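PDB 1H80: iota-carrageenase from Alteromonas sp., which hydrolyses the beta-1,4 linkages inside iota-carrageenan chains, sulfated galactans of red algal cell walls, with inversion of anomeric configuration. Local coordinates for residues 73-78 with 108-113; 355-360 with 427-432; 169-174 with 222-227. One frame throughout, in Å; residues are numbered along the deposited sequence.

Interaction 1: 73-78 with 108-113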
loop_
_atom_site.group_PDB
_atom_site.type_symbol
_atom_site.label_atom_id
_atom_site.label_comp_id
_atom_site.label_asym_id
_atom_site.label_seq_id
_atom_site.Cartn_x
_atom_site.Cartn_y
_atom_site.Cartn_z
ATOM N N LYS A 73 3.316 19.101 -11.045
ATOM C CA LYS A 73 2.453 19.807 -11.976
ATOM C C LYS A 73 2.388 19.108 -13.324
ATOM O O LYS A 73 3.220 18.257 -13.637
ATOM C CB LYS A 73 2.941 21.245 -12.156
ATOM C CG LYS A 73 2.697 22.122 -10.937
ATOM C CD LYS A 73 3.072 23.571 -11.205
ATOM C CE LYS A 73 2.540 24.485 -10.115
ATOM N NZ LYS A 73 2.956 24.032 -8.765
ATOM N N SER A 74 1.393 19.490 -14.115
ATOM C CA SER A 74 1.170 18.902 -15.426
ATOM C C SER A 74 2.328 19.006 -16.402
ATOM O O SER A 74 3.065 19.994 -16.427
ATOM C CB SER A 74 -0.060 19.531 -16.080
ATOM O OG SER A 74 -1.216 19.305 -15.304
ATOM N N ASN A 75 2.455 17.962 -17.212
ATOM C CA ASN A 75 3.461 17.866 -18.251
ATOM C C ASN A 75 4.900 17.942 -17.775
ATOM O O ASN A 75 5.779 18.408 -18.495
ATOM C CB ASN A 75 3.181 18.929 -19.312
ATOM C CG ASN A 75 1.804 18.767 -19.923
ATOM O OD1 ASN A 75 1.465 17.699 -20.441
ATOM N ND2 ASN A 75 0.999 19.821 -19.862
ATOM N N VAL A 76 5.128 17.470 -16.556
ATOM C CA VAL A 76 6.461 17.440 -15.983
ATOM C C VAL A 76 6.865 15.978 -15.906
ATOM O O VAL A 76 6.130 15.144 -15.380
ATOM C CB VAL A 76 6.491 18.057 -14.574
ATOM C CG1 VAL A 76 7.871 17.899 -13.968
ATOM C CG2 VAL A 76 6.126 19.534 -14.658
ATOM N N HIS A 77 8.033 15.673 -16.450
ATOM C CA HIS A 77 8.530 14.311 -16.472
ATOM C C HIS A 77 9.902 14.287 -15.849
ATOM O O HIS A 77 10.877 14.770 -16.422
ATOM C CB HIS A 77 8.532 13.828 -17.918
ATOM C CG HIS A 77 7.165 13.826 -18.521
ATOM N ND1 HIS A 77 6.286 12.779 -18.359
ATOM C CD2 HIS A 77 6.474 14.802 -19.158
ATOM C CE1 HIS A 77 5.111 13.110 -18.863
ATOM N NE2 HIS A 77 5.198 14.332 -19.352
ATOM N N ILE A 78 9.951 13.738 -14.644
ATOM C CA ILE A 78 11.182 13.669 -13.882
ATOM C C ILE A 78 11.912 12.354 -14.065
ATOM O O ILE A 78 11.319 11.278 -13.983
ATOM C CB ILE A 78 10.886 13.897 -12.385
ATOM C CG1 ILE A 78 10.281 15.292 -12.199
ATOM C CG2 ILE A 78 12.157 13.737 -11.561
ATOM C CD1 ILE A 78 9.784 15.565 -10.795
ATOM N N VAL A 108 -3.377 17.718 -11.970
ATOM C CA VAL A 108 -2.193 17.307 -12.713
ATOM C C VAL A 108 -2.539 16.320 -13.814
ATOM O O VAL A 108 -3.271 15.357 -13.594
ATOM C CB VAL A 108 -1.157 16.652 -11.781
ATOM C CG1 VAL A 108 0.058 16.198 -12.585
ATOM C CG2 VAL A 108 -0.742 17.634 -10.696
ATOM N N ARG A 109 -2.003 16.570 -15.003
ATOM C CA ARG A 109 -2.234 15.701 -16.148
ATOM C C ARG A 109 -0.903 15.479 -16.854
ATOM O O ARG A 109 -0.121 16.417 -17.008
ATOM C CB ARG A 109 -3.221 16.352 -17.119
ATOM C CG ARG A 109 -4.611 16.628 -16.540
ATOM C CD ARG A 109 -5.369 15.338 -16.247
ATOM N NE ARG A 109 -6.726 15.578 -15.746
ATOM C CZ ARG A 109 -7.069 15.608 -14.460
ATOM N NH1 ARG A 109 -6.161 15.415 -13.511
ATOM N NH2 ARG A 109 -8.337 15.814 -14.117
ATOM N N ASN A 110 -0.652 14.242 -17.268
ATOM C CA ASN A 110 0.576 13.887 -17.986
ATOM C C ASN A 110 1.793 14.130 -17.114
ATOM O O ASN A 110 2.512 15.120 -17.275
ATOM C CB ASN A 110 0.692 14.706 -19.268
ATOM C CG ASN A 110 -0.600 14.741 -20.044
ATOM O OD1 ASN A 110 -1.292 13.730 -20.169
ATOM N ND2 ASN A 110 -0.935 15.910 -20.576
ATOM N N PHE A 111 2.037 13.198 -16.208
ATOM C CA PHE A 111 3.141 13.330 -15.279
ATOM C C PHE A 111 3.897 12.023 -15.116
ATOM O O PHE A 111 3.298 10.956 -15.115
ATOM C CB PHE A 111 2.584 13.762 -13.920
ATOM C CG PHE A 111 3.570 13.656 -12.803
ATOM C CD1 PHE A 111 4.547 14.623 -12.632
ATOM C CD2 PHE A 111 3.557 12.555 -11.951
ATOM C CE1 PHE A 111 5.503 14.499 -11.630
ATOM C CE2 PHE A 111 4.510 12.420 -10.945
ATOM C CZ PHE A 111 5.484 13.392 -10.787
ATOM N N SER A 112 5.217 12.097 -14.997
ATOM C CA SER A 112 5.978 10.882 -14.760
ATOM C C SER A 112 7.172 11.180 -13.861
ATOM O O SER A 112 7.700 12.293 -13.848
ATOM C CB SER A 112 6.422 10.220 -16.077
ATOM O OG SER A 112 7.420 10.963 -16.751
ATOM N N PHE A 113 7.549 10.182 -13.070
ATOM C CA PHE A 113 8.671 10.277 -12.136
ATOM C C PHE A 113 9.271 8.891 -12.259
ATOM O O PHE A 113 8.706 7.911 -11.773
ATOM C CB PHE A 113 8.146 10.532 -10.724
ATOM C CG PHE A 113 9.197 10.991 -9.760
ATOM C CD1 PHE A 113 10.254 10.165 -9.411
ATOM C CD2 PHE A 113 9.122 12.258 -9.197
ATOM C CE1 PHE A 113 11.224 10.596 -8.507
ATOM C CE2 PHE A 113 10.086 12.696 -8.294
ATOM C CZ PHE A 113 11.138 11.862 -7.950
#
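Ser112 meets its parallel neighbour with both backbone polar groups: its N donates to Val76 O, and its O accepts from Ile78 N at 2.8 Å. Just ahead, where the chain turns a corner at Asn110, Asn75 N donates to Arg109 O at 3.0 Å, and the hydroxyl Ser74 OG accepts from Arg109 N at 2.9 Å.

Two bonds join side chains. Ser112 OG lies in the plane of the imidazole at its edge, 2.7 Å from His77 ND1; the same hydroxyl also meets Arg79. The amides of Asn75 and Asn110 lie side by side, pointing the same way with planes 33° apart, and Asn110 ND2 donates to Asn75 OD1 at 3.0 Å. Because Asn110 OD1 is bonded to Asn142, three asparagines link up in a row, consistent with the asparagine ladders known at the turns of pectate lyase-like beta-helices.

Apolar contact belongs to the other face of the strands. Phe113, its CG anti to the backbone N (chi1 -165°), receives Ile78 CG2 over its ring, 4.1 Å from the centroid, while Ile78 CD1 touches Phe113 CD2 at 3.7 Å. Phe100 and Phe135 bring further rings to this residue.

The chemistry is thus sorted by place: backbone groups, amides, hydroxyls and an imidazole bond to one another at the corner and on the His77 face, and the Ile78 face is left to aliphatic and aromatic groups.

Interaction 2: 355-360 with 427-432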
loop_
_atom_site.group_PDB
_atom_site.type_symbol
_atom_site.label_atom_id
_atom_site.label_comp_id
_atom_site.label_asym_id
_atom_site.label_seq_id
_atom_site.Cartn_x
_atom_site.Cartn_y
_atom_site.Cartn_z
ATOM N N ASP A 355 -1.997 -17.206 -10.286
ATOM C CA ASP A 355 -0.634 -17.593 -9.927
ATOM C C ASP A 355 -0.149 -17.008 -8.606
ATOM O O ASP A 355 0.510 -15.969 -8.569
ATOM C CB ASP A 355 0.336 -17.212 -11.049
ATOM C CG ASP A 355 -0.086 -17.765 -12.398
ATOM O OD1 ASP A 355 -0.507 -18.941 -12.459
ATOM O OD2 ASP A 355 0.011 -17.027 -13.402
ATOM N N VAL A 356 -0.473 -17.701 -7.523
ATOM C CA VAL A 356 -0.095 -17.277 -6.185
ATOM C C VAL A 356 0.896 -18.281 -5.611
ATOM O O VAL A 356 0.659 -19.488 -5.646
ATOM C CB VAL A 356 -1.333 -17.208 -5.263
ATOM C CG1 VAL A 356 -0.932 -16.732 -3.880
ATOM C CG2 VAL A 356 -2.378 -16.274 -5.866
ATOM N N THR A 357 2.014 -17.784 -5.101
ATOM C CA THR A 357 3.024 -18.655 -4.515
ATOM C C THR A 357 3.435 -18.113 -3.157
ATOM O O THR A 357 3.867 -16.969 -3.039
ATOM C CB THR A 357 4.277 -18.752 -5.410
ATOM O OG1 THR A 357 3.904 -19.244 -6.702
ATOM C CG2 THR A 357 5.305 -19.699 -4.793
ATOM N N ALA A 358 3.285 -18.941 -2.129
ATOM C CA ALA A 358 3.661 -18.544 -0.783
ATOM C C ALA A 358 4.769 -19.459 -0.292
ATOM O O ALA A 358 4.589 -20.669 -0.209
ATOM C CB ALA A 358 2.460 -18.630 0.152
ATOM N N ARG A 359 5.920 -18.874 0.016
ATOM C CA ARG A 359 7.043 -19.649 0.523
ATOM C C ARG A 359 7.073 -19.455 2.031
ATOM O O ARG A 359 7.055 -18.327 2.526
ATOM C CB ARG A 359 8.358 -19.173 -0.099
ATOM C CG ARG A 359 9.583 -19.932 0.406
ATOM C CD ARG A 359 10.861 -19.419 -0.246
ATOM N NE ARG A 359 10.970 -19.819 -1.646
ATOM C CZ ARG A 359 11.423 -21.001 -2.054
ATOM N NH1 ARG A 359 11.814 -21.908 -1.170
ATOM N NH2 ARG A 359 11.484 -21.279 -3.351
ATOM N N PHE A 360 7.117 -20.567 2.753
ATOM C CA PHE A 360 7.128 -20.558 4.210
ATOM C C PHE A 360 8.350 -19.861 4.798
ATOM O O PHE A 360 9.449 -19.935 4.249
ATOM C CB PHE A 360 7.081 -22.000 4.718
ATOM C CG PHE A 360 7.023 -22.118 6.211
ATOM C CD1 PHE A 360 5.836 -21.883 6.897
ATOM C CD2 PHE A 360 8.159 -22.456 6.935
ATOM C CE1 PHE A 360 5.782 -21.986 8.288
ATOM C CE2 PHE A 360 8.115 -22.559 8.323
ATOM C CZ PHE A 360 6.924 -22.323 9.000
ATOM N N LYS A 427 -0.011 -22.040 -4.875
ATOM C CA LYS A 427 1.002 -23.004 -4.474
ATOM C C LYS A 427 1.735 -22.577 -3.213
ATOM O O LYS A 427 1.911 -21.387 -2.953
ATOM C CB LYS A 427 2.022 -23.192 -5.601
ATOM C CG LYS A 427 1.446 -23.764 -6.886
ATOM C CD LYS A 427 2.486 -23.767 -7.995
ATOM C CE LYS A 427 1.939 -24.377 -9.278
ATOM N NZ LYS A 427 1.604 -25.818 -9.114
ATOM N N ARG A 428 2.154 -23.563 -2.429
ATOM C CA ARG A 428 2.895 -23.314 -1.205
ATOM C C ARG A 428 4.235 -24.017 -1.305
ATOM O O ARG A 428 4.349 -25.071 -1.935
ATOM C CB ARG A 428 2.146 -23.849 0.014
ATOM C CG ARG A 428 0.881 -23.100 0.366
ATOM C CD ARG A 428 0.316 -23.658 1.652
ATOM N NE ARG A 428 0.040 -25.084 1.519
ATOM C CZ ARG A 428 -0.084 -25.921 2.543
ATOM N NH1 ARG A 428 0.042 -25.472 3.786
ATOM N NH2 ARG A 428 -0.329 -27.203 2.323
ATOM N N ILE A 429 5.246 -23.427 -0.683
ATOM C CA ILE A 429 6.584 -23.994 -0.691
ATOM C C ILE A 429 7.147 -24.062 0.725
ATOM O O ILE A 429 7.133 -23.076 1.458
ATOM C CB ILE A 429 7.543 -23.148 -1.551
ATOM C CG1 ILE A 429 7.052 -23.100 -2.998
ATOM C CG2 ILE A 429 8.951 -23.734 -1.479
ATOM C CD1 ILE A 429 7.911 -22.237 -3.899
ATOM N N ASN A 430 7.634 -25.243 1.094
ATOM C CA ASN A 430 8.242 -25.498 2.396
ATOM C C ASN A 430 7.377 -25.292 3.632
ATOM O O ASN A 430 7.895 -24.993 4.708
ATOM C CB ASN A 430 9.533 -24.688 2.540
ATOM C CG ASN A 430 10.610 -25.132 1.564
ATOM O OD1 ASN A 430 10.463 -26.146 0.880
ATOM N ND2 ASN A 430 11.702 -24.379 1.501
ATOM N N PHE A 431 6.067 -25.447 3.493
ATOM C CA PHE A 431 5.193 -25.305 4.647
ATOM C C PHE A 431 5.255 -26.605 5.439
ATOM O O PHE A 431 5.390 -27.686 4.862
ATOM C CB PHE A 431 3.753 -25.030 4.212
ATOM C CG PHE A 431 3.431 -23.568 4.081
ATOM C CD1 PHE A 431 3.936 -22.823 3.023
ATOM C CD2 PHE A 431 2.623 -22.936 5.023
ATOM C CE1 PHE A 431 3.644 -21.467 2.901
ATOM C CE2 PHE A 431 2.321 -21.579 4.910
ATOM C CZ PHE A 431 2.835 -20.842 3.845
ATOM N N PRO A 432 5.179 -26.515 6.773
ATOM C CA PRO A 432 5.230 -27.723 7.600
ATOM C C PRO A 432 3.980 -28.575 7.422
ATOM O O PRO A 432 2.956 -28.105 6.927
ATOM C CB PRO A 432 5.359 -27.166 9.012
ATOM C CG PRO A 432 4.599 -25.879 8.933
ATOM C CD PRO A 432 5.059 -25.309 7.610
HETATM O O HOH W 1 11.135 -21.753 3.232
#
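Parallel strand pairing at the protein surface joins Ala358 to Arg428 and their neighbours, on two late coils of the beta-helix, and an aromatic cluster extends the contact beyond the strand ends. Four backbone bonds make the pairing. Lys427 N donates to Val356 O and Ala358 N to Lys427 O; Ile429 N then donates to Ala358 O, and Phe360 N reaches Ile429 O at 2.8 Å in a nearly straight bond of 178°.

On the face carrying Thr357, Arg359 and Ile429, aliphatic carbon meets charge. Ile429 CG2 lies over one face of the Arg359 guanidinium, offset toward its rim and 3.4 Å from Arg359 NH1. The arginine chain is extended as far as CD and bends at chi3 (-73°), turning NE out of that line. Ile429 CD1 touches both Arg359 NH2 and Thr357 CG2, the latter at 3.7 Å.

Past the pairing, Phe360 points an edge at the face of Phe431; the ring centroids are 5.3 Å apart and the planes stand at 63°. The Phe431 ring is sandwiched: Phe360 CD1 lies over one face, near the rim, and Arg428 CD over the centre of the opposite one. Pro432 then packs CD over a face of Phe360, 3.6 Å from the ring centroid, a CH-pi contact. A water bridges the same end, donating to Phe360 O at 2.7 Å and accepting from Asn430 ND2.

Strand 351-359 lies between strand 421-429 and strand 261-269, and on the latter Ser268 touches Ala358 and Val269 touches Arg359, while Tyr362 and Pro402 adjoin the Phe360 ring.

Interaction 3: 169-174 with 222-227; sequences GRLHWS and LLMKNY
Tyr227 offers one ring face to Leu171, whose CD2 sits over the centre of the ring, 3.8 Å from the centroid and 13° off the ring normal. At the edge, in the ring plane, lie two carbonyl oxygens: Leu223 O from the tyrosine's own helix and Gly169 O from the other segment, the latter 3.4 Å from Tyr227 CE2. The second flat group, the Arg170 guanidinium, has Trp173 CZ3 in plane at its edge. It grips Leu171 O side-on through NE and NH2, at 2.9 Å from Arg170 NE, and so ties the arginine back onto its own strand.

Strand 170-175 pairs antiparallel with strand 160-167 in a hairpin projecting from the parallel coils of the beta-helix, and helix 222-227 lies in the connection between strand 216-218 and strand 231-243. The strand and helix segments run at 135° to each other, 9.0 Å apart at closest, and no hydrogen bond joins them directly; Gln229, just beyond the helix, does bond to Leu171 N.

Leu171 is the chief apolar link. Its CG, anti to the carbonyl carbon (chi1 -59°), comes 3.6 Å from Tyr227 CG. The other methyl, CD1, meets the helix backbone and Tyr227 CB, lying 3.6 Å from Leu223 O and 4.1 Å from Met224 CG. An alanine at Tyr227 would probably leave Leu171 CD2 without the ring face it rests on and open a gap beside Gly169 O. Met224 continues the apolar contact inward, touching Val164 on the hairpin's partner strand and Met256 on a loop.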
loop_
_atom_site.group_PDB
_atom_site.type_symbol
_atom_site.label_atom_id
_atom_site.label_comp_id
_atom_site.label_asym_id
_atom_site.label_seq_id
_atom_site.Cartn_x
_atom_site.Cartn_y
_atom_site.Cartn_z
ATOM N N GLY A 169 -16.677 20.833 -3.721
ATOM C CA GLY A 169 -17.751 20.060 -3.124
ATOM C C GLY A 169 -17.795 18.560 -3.340
ATOM O O GLY A 169 -18.747 17.905 -2.915
ATOM N N ARG A 170 -16.784 18.003 -3.996
ATOM C CA ARG A 170 -16.766 16.563 -4.226
ATOM C C ARG A 170 -15.345 16.020 -4.183
ATOM O O ARG A 170 -14.384 16.783 -4.068
ATOM C CB ARG A 170 -17.395 16.225 -5.575
ATOM C CG ARG A 170 -16.714 16.884 -6.757
ATOM C CD ARG A 170 -16.955 16.074 -8.005
ATOM N NE ARG A 170 -16.436 14.725 -7.821
ATOM C CZ ARG A 170 -17.149 13.613 -7.970
ATOM N NH1 ARG A 170 -18.425 13.673 -8.319
ATOM N NH2 ARG A 170 -16.583 12.435 -7.747
ATOM N N LEU A 171 -15.220 14.701 -4.278
ATOM C CA LEU A 171 -13.909 14.065 -4.246
ATOM C C LEU A 171 -13.350 13.796 -5.632
ATOM O O LEU A 171 -14.085 13.551 -6.588
ATOM C CB LEU A 171 -13.968 12.749 -3.473
ATOM C CG LEU A 171 -14.434 12.847 -2.021
ATOM C CD1 LEU A 171 -14.246 11.491 -1.363
ATOM C CD2 LEU A 171 -13.648 13.920 -1.283
ATOM N N HIS A 172 -12.030 13.839 -5.718
ATOM C CA HIS A 172 -11.318 13.600 -6.959
ATOM C C HIS A 172 -10.190 12.637 -6.648
ATOM O O HIS A 172 -9.672 12.620 -5.537
ATOM C CB HIS A 172 -10.742 14.912 -7.484
ATOM C CG HIS A 172 -11.773 15.978 -7.673
ATOM N ND1 HIS A 172 -12.523 16.092 -8.824
ATOM C CD2 HIS A 172 -12.211 16.947 -6.838
ATOM C CE1 HIS A 172 -13.380 17.089 -8.689
ATOM N NE2 HIS A 172 -13.213 17.624 -7.494
ATOM N N TRP A 173 -9.816 11.824 -7.625
ATOM C CA TRP A 173 -8.737 10.875 -7.414
ATOM C C TRP A 173 -8.095 10.535 -8.741
ATOM O O TRP A 173 -8.540 11.006 -9.783
ATOM C CB TRP A 173 -9.252 9.624 -6.700
ATOM C CG TRP A 173 -10.375 8.935 -7.387
ATOM C CD1 TRP A 173 -10.281 8.001 -8.371
ATOM C CD2 TRP A 173 -11.772 9.138 -7.154
ATOM N NE1 TRP A 173 -11.533 7.604 -8.768
ATOM C CE2 TRP A 173 -12.468 8.287 -8.037
ATOM C CE3 TRP A 173 -12.503 9.958 -6.285
ATOM C CZ2 TRP A 173 -13.865 8.230 -8.078
ATOM C CZ3 TRP A 173 -13.892 9.901 -6.326
ATOM C CH2 TRP A 173 -14.555 9.045 -7.215
ATOM N N SER A 174 -7.054 9.716 -8.704
ATOM C CA SER A 174 -6.329 9.409 -9.926
ATOM C C SER A 174 -6.929 8.383 -10.869
ATOM O O SER A 174 -7.700 7.502 -10.475
ATOM C CB SER A 174 -4.885 9.019 -9.590
ATOM O OG SER A 174 -4.816 7.767 -8.935
ATOM N N LEU A 222 -11.903 8.212 5.556
ATOM C CA LEU A 222 -13.155 8.770 6.063
ATOM C C LEU A 222 -13.864 9.688 5.072
ATOM O O LEU A 222 -15.095 9.709 5.010
ATOM C CB LEU A 222 -12.899 9.531 7.367
ATOM N N LEU A 223 -13.091 10.450 4.304
ATOM C CA LEU A 223 -13.667 11.358 3.317
ATOM C C LEU A 223 -14.583 10.614 2.358
ATOM O O LEU A 223 -15.634 11.120 1.968
ATOM C CB LEU A 223 -12.564 12.051 2.513
ATOM C CG LEU A 223 -11.844 13.233 3.164
ATOM C CD1 LEU A 223 -10.721 13.710 2.260
ATOM C CD2 LEU A 223 -12.839 14.357 3.408
ATOM N N MET A 224 -14.181 9.409 1.973
ATOM C CA MET A 224 -14.981 8.628 1.045
ATOM C C MET A 224 -16.295 8.188 1.667
ATOM O O MET A 224 -17.284 7.990 0.968
ATOM C CB MET A 224 -14.189 7.417 0.558
ATOM C CG MET A 224 -12.879 7.816 -0.084
ATOM S SD MET A 224 -12.131 6.482 -1.007
ATOM C CE MET A 224 -11.868 5.282 0.283
ATOM N N LYS A 225 -16.302 8.043 2.986
ATOM C CA LYS A 225 -17.511 7.638 3.681
ATOM C C LYS A 225 -18.481 8.813 3.714
ATOM O O LYS A 225 -19.670 8.657 3.443
ATOM C CB LYS A 225 -17.181 7.201 5.108
ATOM C CG LYS A 225 -18.385 6.729 5.902
ATOM C CD LYS A 225 -17.975 6.258 7.287
ATOM C CE LYS A 225 -19.175 5.737 8.063
ATOM N NZ LYS A 225 -18.787 5.219 9.405
ATOM N N ASN A 226 -17.957 9.991 4.033
ATOM C CA ASN A 226 -18.770 11.199 4.113
ATOM C C ASN A 226 -19.346 11.616 2.760
ATOM O O ASN A 226 -20.525 11.955 2.658
ATOM C CB ASN A 226 -17.945 12.353 4.689
ATOM C CG ASN A 226 -17.346 12.023 6.043
ATOM O OD1 ASN A 226 -18.012 11.454 6.909
ATOM N ND2 ASN A 226 -16.084 12.393 6.237
ATOM N N TYR A 227 -18.512 11.587 1.725
ATOM C CA TYR A 227 -18.944 11.975 0.384
ATOM C C TYR A 227 -19.599 10.852 -0.407
ATOM O O TYR A 227 -20.268 11.108 -1.409
ATOM C CB TYR A 227 -17.760 12.508 -0.431
ATOM C CG TYR A 227 -17.282 13.877 -0.016
ATOM C CD1 TYR A 227 -16.530 14.056 1.143
ATOM C CD2 TYR A 227 -17.605 15.003 -0.774
ATOM C CE1 TYR A 227 -16.110 15.324 1.539
ATOM C CE2 TYR A 227 -17.194 16.274 -0.386
ATOM C CZ TYR A 227 -16.448 16.427 0.771
ATOM O OH TYR A 227 -16.048 17.683 1.162
#

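In the fold
Interactions 1 and 2 are variants of one theme, parallel pairing of successive coils of the beta-helix, on opposite sides of the chain's centre with their own centres about 40 Å apart. Interaction 1 is partly buried, with its Ile78 face in the interior, and backs its backbone bonds with an amide ladder, a histidine-serine bond and aromatic packing. Interaction 2, at the surface, sets charged chains and a bridging water beside an aromatic cluster at the strand ends. Interaction 3, partly buried and about 23 Å from interaction 1 between centres, departs from that theme: a projecting hairpin meets a helix mainly through apolar contact, with no direct hydrogen bond, burying far less area than either strand pair.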